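Side-chain contacts in D-alanine--D-alanine ligase (Acinetobacter baumannii ACICU, PDB 5D8D), which joins two D-alanine molecules into D-alanyl-D-alanine at the expense of ATP, a step in building peptidoglycan for the bacterial cell wall: residues S110-A115 with C239-Q244; E229-K234 with A256-Q261. One frame throughout, in Å; residues are numbered along the deposited sequence.

Contact 1 of 2, residues S110-A115 with C239-Q244; sequences SDLPTA and CLRAFQ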
loop_
_atom_site.group_PDB
_atom_site.type_symbol
_atom_site.label_atom_id
_atom_site.label_comp_id
_atom_site.label_asym_id
_atom_site.label_seq_id
_atom_site.Cartn_x
_atom_site.Cartn_y
_atom_site.Cartn_z
ATOM N N SER A 110 1.789 1.127 -15.824
ATOM C CA SER A 110 3.174 0.836 -16.201
ATOM C C SER A 110 3.248 0.212 -17.582
ATOM O O SER A 110 4.280 -0.365 -17.939
ATOM C CB SER A 110 3.821 -0.104 -15.183
ATOM O OG SER A 110 3.404 0.207 -13.863
ATOM N N ASP A 111 2.159 0.339 -18.348
ATOM C CA ASP A 111 2.073 -0.137 -19.733
ATOM C C ASP A 111 2.146 -1.671 -19.858
ATOM O O ASP A 111 2.699 -2.211 -20.818
ATOM C CB ASP A 111 3.115 0.591 -20.614
ATOM C CG ASP A 111 2.470 1.274 -21.817
ATOM O OD1 ASP A 111 1.799 0.559 -22.608
ATOM O OD2 ASP A 111 2.614 2.520 -21.947
ATOM N N LEU A 112 1.541 -2.353 -18.888
ATOM C CA LEU A 112 1.582 -3.804 -18.746
ATOM C C LEU A 112 0.136 -4.258 -18.944
ATOM O O LEU A 112 -0.794 -3.630 -18.413
ATOM C CB LEU A 112 2.115 -4.200 -17.351
ATOM C CG LEU A 112 3.590 -4.581 -17.141
ATOM C CD1 LEU A 112 4.562 -3.955 -18.130
ATOM C CD2 LEU A 112 4.047 -4.259 -15.742
ATOM N N PRO A 113 -0.071 -5.345 -19.693
ATOM C CA PRO A 113 -1.442 -5.751 -20.008
ATOM C C PRO A 113 -2.179 -6.450 -18.867
ATOM O O PRO A 113 -1.619 -7.306 -18.197
ATOM C CB PRO A 113 -1.243 -6.722 -21.162
ATOM C CG PRO A 113 0.071 -7.377 -20.846
ATOM C CD PRO A 113 0.917 -6.327 -20.174
ATOM N N THR A 114 -3.442 -6.101 -18.702
ATOM C CA THR A 114 -4.285 -6.673 -17.690
ATOM C C THR A 114 -5.721 -6.450 -18.144
ATOM O O THR A 114 -5.980 -5.541 -18.924
ATOM C CB THR A 114 -3.998 -6.027 -16.318
ATOM O OG1 THR A 114 -4.749 -6.695 -15.312
ATOM C CG2 THR A 114 -4.359 -4.559 -16.286
ATOM N N ALA A 115 -6.655 -7.291 -17.711
ATOM C CA ALA A 115 -8.007 -7.221 -18.257
ATOM C C ALA A 115 -8.772 -5.994 -17.748
ATOM O O ALA A 115 -8.674 -5.647 -16.562
ATOM C CB ALA A 115 -8.786 -8.496 -17.955
ATOM N N CYS A 239 6.222 -11.104 -16.457
ATOM C CA CYS A 239 5.937 -11.252 -15.036
ATOM C C CYS A 239 7.034 -10.632 -14.182
ATOM O O CYS A 239 6.755 -10.126 -13.115
ATOM C CB CYS A 239 5.707 -12.723 -14.668
ATOM S SG CYS A 239 4.188 -13.366 -15.393
ATOM N N LEU A 240 8.274 -10.681 -14.635
ATOM C CA LEU A 240 9.339 -9.995 -13.915
ATOM C C LEU A 240 9.007 -8.541 -13.799
ATOM O O LEU A 240 9.130 -7.979 -12.733
ATOM C CB LEU A 240 10.680 -10.156 -14.615
ATOM C CG LEU A 240 11.887 -9.471 -13.995
ATOM C CD1 LEU A 240 12.085 -9.871 -12.556
ATOM C CD2 LEU A 240 13.095 -9.839 -14.821
ATOM N N ARG A 241 8.557 -7.942 -14.895
ATOM C CA ARG A 241 8.208 -6.522 -14.912
ATOM C C ARG A 241 6.987 -6.217 -14.063
ATOM O O ARG A 241 6.909 -5.178 -13.417
ATOM C CB ARG A 241 7.959 -6.039 -16.337
ATOM C CG ARG A 241 9.172 -6.136 -17.230
ATOM C CD ARG A 241 9.122 -5.072 -18.304
ATOM N NE ARG A 241 8.059 -5.320 -19.272
ATOM C CZ ARG A 241 7.462 -4.392 -20.031
ATOM N NH1 ARG A 241 7.772 -3.095 -19.937
ATOM N NH2 ARG A 241 6.521 -4.766 -20.900
ATOM N N ALA A 242 6.024 -7.117 -14.074
ATOM C CA ALA A 242 4.853 -6.974 -13.209
ATOM C C ALA A 242 5.265 -7.040 -11.738
ATOM O O ALA A 242 4.675 -6.361 -10.885
ATOM C CB ALA A 242 3.823 -8.052 -13.527
ATOM N N PHE A 243 6.269 -7.867 -11.462
ATOM C CA PHE A 243 6.729 -8.116 -10.103
ATOM C C PHE A 243 7.437 -6.847 -9.618
ATOM O O PHE A 243 7.141 -6.346 -8.529
ATOM C CB PHE A 243 7.651 -9.357 -10.091
ATOM C CG PHE A 243 8.029 -9.878 -8.727
ATOM C CD1 PHE A 243 7.151 -10.665 -8.005
ATOM C CD2 PHE A 243 9.297 -9.627 -8.194
ATOM C CE1 PHE A 243 7.523 -11.200 -6.768
ATOM C CE2 PHE A 243 9.670 -10.138 -6.943
ATOM C CZ PHE A 243 8.777 -10.938 -6.232
ATOM N N GLN A 244 8.357 -6.336 -10.432
ATOM C CA GLN A 244 9.017 -5.061 -10.158
ATOM C C GLN A 244 8.070 -3.872 -10.067
ATOM O O GLN A 244 8.196 -3.045 -9.164
ATOM C CB GLN A 244 10.088 -4.784 -11.200
ATOM C CG GLN A 244 11.296 -5.685 -11.005
ATOM C CD GLN A 244 12.217 -5.828 -12.202
ATOM O OE1 GLN A 244 13.339 -6.327 -12.053
ATOM N NE2 GLN A 244 11.756 -5.451 -13.390
#
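L112 projects from the loop after helix 100-108 and meets helix 229-245 with both methyls, one under R241 and the other against the backbone around A242. Its backbone nitrogen bonds to the carbonyl of W107 in the Schellman motif that ends the preceding helix, where D111 takes up the positive phi. Along the second segment, C239 comes first and turns its side chain from the loop toward the sheet, onto I186, F188 and L266.

R241 extends toward the loop, and its side chain crosses that of L112 at a slant. CG is anti to the carbonyl carbon, and a bend at chi3 (-69°) lays the guanidinium across the leucine tip. CD1 of L112 sits over the centre of one guanidinium face, 3.4 Å above its plane, and lies 3.5 Å from both CZ and NH2 of R241. The guanidinium thus offers its flat face to a methyl, at the exposed margin of an otherwise buried contact.

One residue on, A242 accepts the second branch: L112 CD2 is 3.8 Å from A242 CA and 4.4 Å from A242 CB. The same methyl stands 3.8 Å from R241 O, so it rests on the helix backbone as much as on a side chain. The alpha carbons of L112 and A242 are 7.2 Å apart. F243 then points the other way and stacks on F188. L266 touches L112, C239 and A242 alike, so the loop before strand 117-120 docks beside helix 229-245 where that helix packs on an antiparallel sheet of the ATP-grasp domain.

Contact 2 of 2, residues E229-K234 with A256-Q261; sequences ETEEKK and AMQDEQ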
loop_
_atom_site.group_PDB
_atom_site.type_symbol
_atom_site.label_atom_id
_atom_site.label_comp_id
_atom_site.label_asym_id
_atom_site.label_seq_id
_atom_site.Cartn_x
_atom_site.Cartn_y
_atom_site.Cartn_z
ATOM N N GLU A 229 9.187 -22.950 -25.412
ATOM C CA GLU A 229 10.322 -22.270 -24.798
ATOM C C GLU A 229 10.204 -20.736 -24.958
ATOM O O GLU A 229 10.452 -19.967 -24.009
ATOM C CB GLU A 229 11.658 -22.777 -25.380
ATOM C CG GLU A 229 12.660 -23.208 -24.301
ATOM C CD GLU A 229 14.087 -23.364 -24.817
ATOM O OE1 GLU A 229 15.030 -23.225 -24.003
ATOM O OE2 GLU A 229 14.269 -23.621 -26.032
ATOM N N THR A 230 9.777 -20.309 -26.142
ATOM C CA THR A 230 9.651 -18.889 -26.444
ATOM C C THR A 230 8.510 -18.245 -25.685
ATOM O O THR A 230 8.711 -17.250 -25.007
ATOM C CB THR A 230 9.593 -18.651 -27.976
ATOM O OG1 THR A 230 10.929 -18.441 -28.401
ATOM C CG2 THR A 230 8.750 -17.444 -28.388
ATOM N N GLU A 231 7.316 -18.801 -25.823
ATOM C CA GLU A 231 6.165 -18.293 -25.090
ATOM C C GLU A 231 6.481 -18.185 -23.586
ATOM O O GLU A 231 6.105 -17.189 -22.964
ATOM C CB GLU A 231 4.932 -19.171 -25.333
ATOM C CG GLU A 231 4.344 -19.012 -26.744
ATOM C CD GLU A 231 3.212 -19.976 -27.075
ATOM O OE1 GLU A 231 3.283 -21.183 -26.719
ATOM O OE2 GLU A 231 2.249 -19.515 -27.721
ATOM N N GLU A 232 7.205 -19.171 -23.035
ATOM C CA GLU A 232 7.499 -19.229 -21.600
ATOM C C GLU A 232 8.438 -18.129 -21.166
ATOM O O GLU A 232 8.156 -17.426 -20.205
ATOM C CB GLU A 232 8.056 -20.605 -21.182
ATOM C CG GLU A 232 8.714 -20.691 -19.787
ATOM C CD GLU A 232 8.685 -22.086 -19.120
ATOM O OE1 GLU A 232 7.894 -22.962 -19.523
ATOM O OE2 GLU A 232 9.443 -22.310 -18.150
ATOM N N LYS A 233 9.557 -17.977 -21.846
ATOM C CA LYS A 233 10.521 -16.997 -21.384
ATOM C C LYS A 233 9.954 -15.561 -21.584
ATOM O O LYS A 233 10.187 -14.665 -20.751
ATOM C CB LYS A 233 11.924 -17.285 -21.935
ATOM C CG LYS A 233 12.241 -16.832 -23.334
ATOM C CD LYS A 233 13.643 -17.346 -23.737
ATOM C CE LYS A 233 14.597 -16.246 -24.244
ATOM N NZ LYS A 233 14.158 -15.580 -25.504
ATOM N N LYS A 234 9.096 -15.393 -22.593
ATOM C CA LYS A 234 8.396 -14.144 -22.770
ATOM C C LYS A 234 7.433 -13.859 -21.598
ATOM O O LYS A 234 7.353 -12.738 -21.111
ATOM C CB LYS A 234 7.693 -14.124 -24.147
ATOM C CG LYS A 234 7.416 -12.770 -24.790
ATOM C CD LYS A 234 8.401 -11.624 -24.432
ATOM C CE LYS A 234 9.861 -11.853 -24.843
ATOM N NZ LYS A 234 9.993 -11.988 -26.322
ATOM N N ALA A 256 -1.138 -15.384 -14.263
ATOM C CA ALA A 256 -1.411 -14.806 -15.576
ATOM C C ALA A 256 -2.266 -15.747 -16.424
ATOM O O ALA A 256 -2.393 -16.933 -16.122
ATOM C CB ALA A 256 -0.106 -14.468 -16.275
ATOM N N MET A 257 -2.873 -15.175 -17.454
ATOM C CA MET A 257 -3.678 -15.874 -18.456
ATOM C C MET A 257 -2.952 -15.841 -19.816
ATOM O O MET A 257 -2.327 -14.837 -20.151
ATOM C CB MET A 257 -5.004 -15.135 -18.593
ATOM C CG MET A 257 -6.215 -16.017 -18.741
ATOM S SD MET A 257 -6.621 -16.873 -17.215
ATOM C CE MET A 257 -8.422 -16.971 -17.317
ATOM N N GLN A 258 -3.011 -16.922 -20.596
ATOM C CA GLN A 258 -2.810 -16.800 -22.061
ATOM C C GLN A 258 -4.134 -16.972 -22.791
ATOM O O GLN A 258 -4.837 -17.907 -22.515
ATOM C CB GLN A 258 -1.797 -17.794 -22.614
ATOM C CG GLN A 258 -1.303 -17.427 -24.037
ATOM C CD GLN A 258 -0.434 -18.491 -24.715
ATOM O OE1 GLN A 258 0.533 -18.189 -25.475
ATOM N NE2 GLN A 258 -0.778 -19.744 -24.466
ATOM N N ASP A 259 -4.477 -16.071 -23.710
ATOM C CA ASP A 259 -5.777 -16.161 -24.425
ATOM C C ASP A 259 -5.644 -17.030 -25.658
ATOM O O ASP A 259 -4.522 -17.376 -26.083
ATOM C CB ASP A 259 -6.423 -14.778 -24.772
ATOM C CG ASP A 259 -5.577 -13.900 -25.724
ATOM O OD1 ASP A 259 -4.679 -14.388 -26.446
ATOM O OD2 ASP A 259 -5.813 -12.669 -25.735
ATOM N N GLU A 260 -6.781 -17.359 -26.256
ATOM C CA GLU A 260 -6.774 -18.232 -27.439
ATOM C C GLU A 260 -6.114 -17.609 -28.680
ATOM O O GLU A 260 -5.835 -18.315 -29.625
ATOM C CB GLU A 260 -8.183 -18.796 -27.715
ATOM C CG GLU A 260 -8.555 -19.842 -26.656
ATOM C CD GLU A 260 -9.983 -20.340 -26.700
ATOM O OE1 GLU A 260 -10.855 -19.639 -27.242
ATOM O OE2 GLU A 260 -10.237 -21.427 -26.138
ATOM N N GLN A 261 -5.817 -16.313 -28.655
ATOM C CA GLN A 261 -5.022 -15.677 -29.713
ATOM C C GLN A 261 -3.538 -15.512 -29.341
ATOM O O GLN A 261 -2.786 -14.914 -30.111
ATOM C CB GLN A 261 -5.634 -14.312 -30.104
ATOM C CG GLN A 261 -7.011 -14.376 -30.761
ATOM C CD GLN A 261 -8.119 -14.806 -29.785
ATOM O OE1 GLN A 261 -8.300 -14.193 -28.717
ATOM N NE2 GLN A 261 -8.859 -15.871 -30.137
#
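E231 and Q258 meet through their polar ends where the first turns of helix 229-245 lie against the antiparallel sheet of the ATP-grasp fold, the glutamine coming from strand 252-259. The backbones stay well apart, with the alpha carbons of these two residues 9.6 Å from each other, and the side chains bridge the gap.

The packed part is the glutamine. Q258 is buried, its CG anti to the backbone N (chi1 -164°) and the chain extended beyond it, which sends the amide toward the helix, while the side chain packs on L227, R182, F184 and F264. Of these, R182 is predicted to lie in the ATP-binding region.

E231 comes in from the looser side, its extended chain crossing that of Q258 at about a right angle. The carboxylate and amide planes are turned 67° apart, so the two groups do not lie flat on each other. E231 OE2 lies 3.1 Å from the atom modelled as Q258 OE1; the amide is probably turned over in the model, and turned back it may make a hydrogen bond here. The other carboxylate oxygen, OE1, is bonded to the backbone N of S228, just before the helix.

Toward solvent, E229, T230 and K233 lie on the exposed part of the helix, while the strand runs out into a turn. There D259 binds N263 N through OD1 and W265 NE1 through OD2, and OD1 also receives a weak hydrogen bond from Q261 N at 3.1 Å, bent to 124° at the hydrogen.

How the contacts relate
Both contacts use helix 229-245; their centres lie 14 Å apart and their nearest atoms about 5 Å, so they do not touch. Contact 1, nearer the centre of the chain, joins the later part of the helix to the loop leading into strand 117-120, and is largely buried; its chemistry is mainly van der Waals, leucine methyls against helix backbone and the face of a guanidinium. Contact 2 is smaller, burying 64 Å² against 155 Å², and polar, a carboxylate near an amide at a partly exposed margin. In sequence the two cross: the loop, which precedes the helix, meets its later part, and the strand, which follows it, meets its first turns.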